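Putative phenazine biosynthesis PhzC/PhzF protein (PDB 4DUN) belongs to the PhzF family and probably works as an isomerase. Local coordinates at residues F116-P121 with K241-K246; T185-R190 with M223-L228. All coordinates share one frame; numbering follows the deposited sequence.

From the N terminus the chain reaches residues 116-121 at the end of strand 111-117, the first side of contact 1. It then builds strands 140-143, 147-150 and 176-181 before residues 185-190 enter strand 187-193. Strand 198-200 and helix 207-218 follow, and residues 223-228 close contact 2, tying strand 222-227 to 187-193 in parallel. Strand 233-239 leads on to residues 241-246, which close contact 1 by joining the start of strand 244-259 to the end of 111-117. Contact 2 is therefore nested within the loop of contact 1. Strand 233-239 bridges them, pairing with both 222-227 and 244-259, and both contacts touch helix 207-218; their centres lie about 17 Å apart.

Contact 1 of 2, residues F116-P121 with K241-K246; sequences FPEIMP and KDNTVK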
loop_
_atom_site.group_PDB
_atom_site.type_symbol
_atom_site.label_atom_id
_atom_site.label_comp_id
_atom_site.label_asym_id
_atom_site.label_seq_id
_atom_site.Cartn_x
_atom_site.Cartn_y
_atom_site.Cartn_z
ATOM N N PHE A 116 -4.921 16.551 -23.815
ATOM C CA PHE A 116 -3.671 15.854 -24.135
ATOM C C PHE A 116 -3.394 15.860 -25.644
ATOM O O PHE A 116 -4.340 15.991 -26.412
ATOM C CB PHE A 116 -3.790 14.385 -23.643
ATOM C CG PHE A 116 -3.709 14.064 -22.158
ATOM C CD1 PHE A 116 -3.495 15.066 -21.215
ATOM C CD2 PHE A 116 -3.816 12.751 -21.709
ATOM C CE1 PHE A 116 -3.411 14.764 -19.853
ATOM C CE2 PHE A 116 -3.723 12.448 -20.343
ATOM C CZ PHE A 116 -3.515 13.457 -19.427
ATOM N N PRO A 117 -2.130 15.683 -26.116
ATOM C CA PRO A 117 -1.894 15.619 -27.569
ATOM C C PRO A 117 -2.486 14.334 -28.156
ATOM O O PRO A 117 -2.498 13.300 -27.486
ATOM C CB PRO A 117 -0.362 15.634 -27.666
ATOM C CG PRO A 117 0.087 14.970 -26.414
ATOM C CD PRO A 117 -0.859 15.494 -25.367
ATOM N N GLU A 118 -3.053 14.427 -29.364
ATOM C CA GLU A 118 -3.592 13.284 -30.094
ATOM C C GLU A 118 -2.405 12.549 -30.696
ATOM O O GLU A 118 -1.547 13.186 -31.304
ATOM C CB GLU A 118 -4.579 13.759 -31.170
ATOM C CG GLU A 118 -5.141 12.612 -31.992
ATOM C CD GLU A 118 -6.420 12.958 -32.718
ATOM O OE1 GLU A 118 -6.387 13.883 -33.557
ATOM O OE2 GLU A 118 -7.464 12.332 -32.421
ATOM N N ILE A 119 -2.294 11.242 -30.457
ATOM C CA ILE A 119 -1.138 10.487 -30.964
ATOM C C ILE A 119 -1.628 9.213 -31.667
ATOM O O ILE A 119 -1.691 8.155 -31.040
ATOM C CB ILE A 119 -0.097 10.166 -29.840
ATOM C CG1 ILE A 119 0.322 11.412 -29.019
ATOM C CG2 ILE A 119 1.145 9.445 -30.406
ATOM C CD1 ILE A 119 0.995 11.095 -27.654
ATOM N N MET A 120 -1.942 9.303 -32.974
ATOM C CA MET A 120 -2.372 8.115 -33.721
ATOM C C MET A 120 -1.211 7.105 -33.760
ATOM O O MET A 120 -0.122 7.470 -34.232
ATOM C CB MET A 120 -2.836 8.486 -35.150
ATOM C CG MET A 120 -3.312 7.279 -35.977
ATOM S SD MET A 120 -4.804 6.499 -35.270
ATOM C CE MET A 120 -4.991 5.155 -36.346
ATOM N N PRO A 121 -1.390 5.874 -33.206
ATOM C CA PRO A 121 -0.277 4.916 -33.210
ATOM C C PRO A 121 -0.093 4.322 -34.592
ATOM O O PRO A 121 -0.990 4.441 -35.431
ATOM C CB PRO A 121 -0.716 3.853 -32.201
ATOM C CG PRO A 121 -2.224 3.842 -32.309
ATOM C CD PRO A 121 -2.603 5.288 -32.569
ATOM N N LYS A 241 -10.200 19.820 -32.144
ATOM C CA LYS A 241 -9.803 20.358 -33.453
ATOM C C LYS A 241 -8.293 20.377 -33.826
ATOM O O LYS A 241 -7.956 20.056 -34.973
ATOM C CB LYS A 241 -10.332 21.795 -33.595
ATOM C CG LYS A 241 -11.822 21.866 -33.901
ATOM C CD LYS A 241 -12.331 23.299 -33.880
ATOM C CE LYS A 241 -13.836 23.355 -33.978
ATOM N NZ LYS A 241 -14.342 24.749 -33.899
ATOM N N ASP A 242 -7.424 20.836 -32.922
ATOM C CA ASP A 242 -5.986 21.088 -33.141
ATOM C C ASP A 242 -5.071 19.890 -32.794
ATOM O O ASP A 242 -4.023 20.074 -32.160
ATOM C CB ASP A 242 -5.584 22.305 -32.275
ATOM C CG ASP A 242 -6.074 22.232 -30.824
ATOM O OD1 ASP A 242 -6.764 21.241 -30.472
ATOM O OD2 ASP A 242 -5.780 23.173 -30.047
ATOM N N ASN A 243 -5.453 18.674 -33.220
ATOM C CA ASN A 243 -4.703 17.436 -32.935
ATOM C C ASN A 243 -4.549 17.248 -31.417
ATOM O O ASN A 243 -3.463 16.937 -30.912
ATOM C CB ASN A 243 -3.345 17.371 -33.645
ATOM C CG ASN A 243 -3.417 17.509 -35.151
ATOM O OD1 ASN A 243 -2.682 18.291 -35.756
ATOM N ND2 ASN A 243 -4.319 16.777 -35.790
ATOM N N THR A 244 -5.642 17.479 -30.691
ATOM C CA THR A 244 -5.665 17.223 -29.252
ATOM C C THR A 244 -6.864 16.374 -28.948
ATOM O O THR A 244 -7.765 16.239 -29.785
ATOM C CB THR A 244 -5.642 18.508 -28.382
ATOM O OG1 THR A 244 -6.835 19.269 -28.589
ATOM C CG2 THR A 244 -4.371 19.360 -28.583
ATOM N N VAL A 245 -6.879 15.798 -27.747
ATOM C CA VAL A 245 -7.980 14.990 -27.258
ATOM C C VAL A 245 -8.342 15.458 -25.856
ATOM O O VAL A 245 -7.477 15.946 -25.117
ATOM C CB VAL A 245 -7.691 13.451 -27.296
ATOM C CG1 VAL A 245 -7.466 12.933 -28.730
ATOM C CG2 VAL A 245 -6.516 13.074 -26.399
ATOM N N LYS A 246 -9.620 15.314 -25.484
ATOM C CA LYS A 246 -10.057 15.624 -24.139
ATOM C C LYS A 246 -10.335 14.302 -23.418
ATOM O O LYS A 246 -11.024 13.425 -23.961
ATOM C CB LYS A 246 -11.301 16.531 -24.142
ATOM C CG LYS A 246 -11.645 17.064 -22.748
ATOM C CD LYS A 246 -13.032 17.728 -22.699
ATOM C CE LYS A 246 -13.081 19.107 -23.302
ATOM N NZ LYS A 246 -14.445 19.692 -23.179
#
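Strands 111-117 and 244-259 meet here in antiparallel pairing, with Phe116 and Val245 as a hydrogen-bonded pair and Pro117 and Thr244 as a non-hydrogen-bonded one. This is the end of the ladder, where the first strand finishes and the second begins, near the surface and away from the predicted active site. Phe116 N gives its hydrogen to Val245 O at 2.9 Å, and Val245 N returns a bond of 2.9 Å to Phe116 O, both nearly along the C=O axes. Beyond Pro117 the loop residues add one more bond, Glu118 N to Asn243 O at 3.0 Å, its donor lying above the carbonyl plane. Val245 CG2 meets Phe116 CB at 4.1 Å, while the ring of Phe116 leads away from the other strand. Glu118 has CG anti to the backbone N (chi1 178°), so its chain crosses Val245 at about a right angle and brings OE2 to 3.7 Å from Val245 CG1. Outside the pair, Val245 packs on Ile211 and Glu118 on Pro212, both of helix 207-218. Backbone bonds thus hold the two segments together, two within the strands and one between the adjoining loops, and the side chains add van der Waals packing around the Val245 methyls.

Contact 2 of 2, residues T185-R190 with M223-L228; sequences TDFVSR and MVAAQL
Parallel pairing of strands 187-193 and 222-227, separated in sequence by strand 198-200 and helix 207-218, forms this buried part of the PhzF fold. Phe187, Val188 and Ser189 lie beside Ala225, Ala226 and Gln227, and the short strand axes cross at -28°. The ladder runs through Ala226 N to Phe187 O, Ser189 N to Ala226 O at 3.0 Å, and Leu228 N to Ser189 O at 2.9 Å. At its start Asp186 grips Val224 twice: its backbone N donates to Val224 O, and OD2 accepts Val224 N at 2.8 Å through the anti lone pair, with a nearly straight N-H...O angle of 168°. Its other oxygen, OD1, forms a salt bridge with Lys220, which probably favours the charged carboxylate. Phe187 CG sits in the crowded position between backbone N and carbonyl carbon (chi1 63°), placing the ring over Ala225. There Ala225 CB makes a CH-pi contact 3.7 Å from the ring centroid, offset toward the rim, while Met223 SD comes to the ring edge, 3.9 Å from Phe187 CE1, as a Met-aromatic contact. On the face of Val188 and Ala226, Leu228 CD1 packs 3.7 Å from Val188 CB. Two waters meet Ser189 OG; one donates to Ala226 O, the other to Gln227 OE1, which also accepts from Thr203 N, while Gln227 NE2 reaches Asp200 O. Strand 176-181 flanks 187-193 and strand 233-239 flanks 222-227; Trp214 of helix 207-218 stacks on Phe187, and helix 154-159 packs against Val188 and Leu228.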
loop_
_atom_site.group_PDB
_atom_site.type_symbol
_atom_site.label_atom_id
_atom_site.label_comp_id
_atom_site.label_asym_id
_atom_site.label_seq_id
_atom_site.Cartn_x
_atom_site.Cartn_y
_atom_site.Cartn_z
ATOM N N THR A 185 -19.726 0.197 -23.550
ATOM C CA THR A 185 -18.961 1.403 -23.899
ATOM C C THR A 185 -18.476 1.313 -25.339
ATOM O O THR A 185 -18.598 0.251 -25.951
ATOM C CB THR A 185 -17.764 1.559 -22.928
ATOM O OG1 THR A 185 -16.897 0.426 -23.049
ATOM C CG2 THR A 185 -18.196 1.752 -21.467
ATOM N N ASP A 186 -17.922 2.407 -25.889
ATOM C CA ASP A 186 -17.408 2.386 -27.259
ATOM C C ASP A 186 -16.218 1.457 -27.381
ATOM O O ASP A 186 -16.140 0.682 -28.340
ATOM C CB ASP A 186 -17.043 3.800 -27.742
ATOM C CG ASP A 186 -18.272 4.642 -27.889
ATOM O OD1 ASP A 186 -19.015 4.436 -28.874
ATOM O OD2 ASP A 186 -18.539 5.453 -26.984
ATOM N N PHE A 187 -15.281 1.535 -26.409
ATOM C CA PHE A 187 -14.106 0.685 -26.400
ATOM C C PHE A 187 -13.652 0.448 -24.991
ATOM O O PHE A 187 -14.068 1.159 -24.068
ATOM C CB PHE A 187 -12.963 1.243 -27.274
ATOM C CG PHE A 187 -12.370 2.572 -26.870
ATOM C CD1 PHE A 187 -12.868 3.758 -27.389
ATOM C CD2 PHE A 187 -11.266 2.627 -26.019
ATOM C CE1 PHE A 187 -12.263 4.979 -27.089
ATOM C CE2 PHE A 187 -10.656 3.845 -25.716
ATOM C CZ PHE A 187 -11.168 5.017 -26.243
ATOM N N VAL A 188 -12.800 -0.575 -24.821
ATOM C CA VAL A 188 -12.279 -0.957 -23.521
ATOM C C VAL A 188 -10.801 -1.177 -23.628
ATOM O O VAL A 188 -10.294 -1.441 -24.725
ATOM C CB VAL A 188 -12.984 -2.226 -22.934
ATOM C CG1 VAL A 188 -14.469 -1.983 -22.674
ATOM C CG2 VAL A 188 -12.775 -3.465 -23.825
ATOM N N SER A 189 -10.115 -1.135 -22.494
ATOM C CA SER A 189 -8.674 -1.434 -22.445
ATOM C C SER A 189 -8.260 -1.832 -21.039
ATOM O O SER A 189 -9.022 -1.680 -20.090
ATOM C CB SER A 189 -7.819 -0.261 -22.932
ATOM O OG SER A 189 -7.812 0.807 -21.990
ATOM N N ARG A 190 -7.096 -2.439 -20.950
ATOM C CA ARG A 190 -6.385 -2.762 -19.723
ATOM C C ARG A 190 -4.933 -2.380 -19.982
ATOM O O ARG A 190 -4.445 -2.532 -21.108
ATOM C CB ARG A 190 -6.546 -4.218 -19.291
ATOM C CG ARG A 190 -7.958 -4.528 -18.769
ATOM C CD ARG A 190 -8.152 -6.005 -18.597
ATOM N NE ARG A 190 -7.382 -6.514 -17.467
ATOM C CZ ARG A 190 -7.116 -7.796 -17.254
ATOM N NH1 ARG A 190 -7.555 -8.729 -18.106
ATOM N NH2 ARG A 190 -6.411 -8.163 -16.194
ATOM N N MET A 223 -16.755 9.697 -27.434
ATOM C CA MET A 223 -16.860 8.292 -27.047
ATOM C C MET A 223 -16.730 8.112 -25.561
ATOM O O MET A 223 -16.244 9.011 -24.860
ATOM C CB MET A 223 -15.729 7.467 -27.729
ATOM C CG MET A 223 -15.816 7.393 -29.242
ATOM S SD MET A 223 -14.360 6.604 -29.975
ATOM C CE MET A 223 -13.143 7.962 -29.817
ATOM N N VAL A 224 -17.156 6.944 -25.066
ATOM C CA VAL A 224 -16.964 6.567 -23.674
ATOM C C VAL A 224 -16.109 5.298 -23.697
ATOM O O VAL A 224 -16.321 4.413 -24.534
ATOM C CB VAL A 224 -18.270 6.434 -22.832
ATOM C CG1 VAL A 224 -19.105 5.216 -23.242
ATOM C CG2 VAL A 224 -17.952 6.412 -21.333
ATOM N N ALA A 225 -15.110 5.251 -22.822
ATOM C CA ALA A 225 -14.190 4.122 -22.702
ATOM C C ALA A 225 -14.215 3.586 -21.291
ATOM O O ALA A 225 -14.455 4.332 -20.336
ATOM C CB ALA A 225 -12.774 4.560 -23.061
ATOM N N ALA A 226 -13.946 2.306 -21.153
ATOM C CA ALA A 226 -13.817 1.691 -19.835
ATOM C C ALA A 226 -12.439 1.085 -19.742
ATOM O O ALA A 226 -11.894 0.611 -20.744
ATOM C CB ALA A 226 -14.896 0.618 -19.617
ATOM N N GLN A 227 -11.850 1.151 -18.565
ATOM C CA GLN A 227 -10.590 0.480 -18.279
ATOM C C GLN A 227 -10.990 -0.670 -17.379
ATOM O O GLN A 227 -11.504 -0.430 -16.284
ATOM C CB GLN A 227 -9.530 1.413 -17.663
ATOM C CG GLN A 227 -8.173 0.697 -17.624
ATOM C CD GLN A 227 -6.994 1.620 -17.727
ATOM O OE1 GLN A 227 -7.032 2.655 -18.415
ATOM N NE2 GLN A 227 -5.905 1.254 -17.057
ATOM N N LEU A 228 -10.864 -1.906 -17.886
ATOM C CA LEU A 228 -11.386 -3.094 -17.224
ATOM C C LEU A 228 -10.400 -3.732 -16.239
ATOM O O LEU A 228 -10.168 -4.945 -16.246
ATOM C CB LEU A 228 -11.880 -4.102 -18.293
ATOM C CG LEU A 228 -13.016 -3.596 -19.201
ATOM C CD1 LEU A 228 -13.418 -4.679 -20.200
ATOM C CD2 LEU A 228 -14.261 -3.112 -18.381
HETATM O O HOH W 1 -9.997 2.237 -22.419
HETATM O O HOH W 2 -5.648 2.218 -20.809
#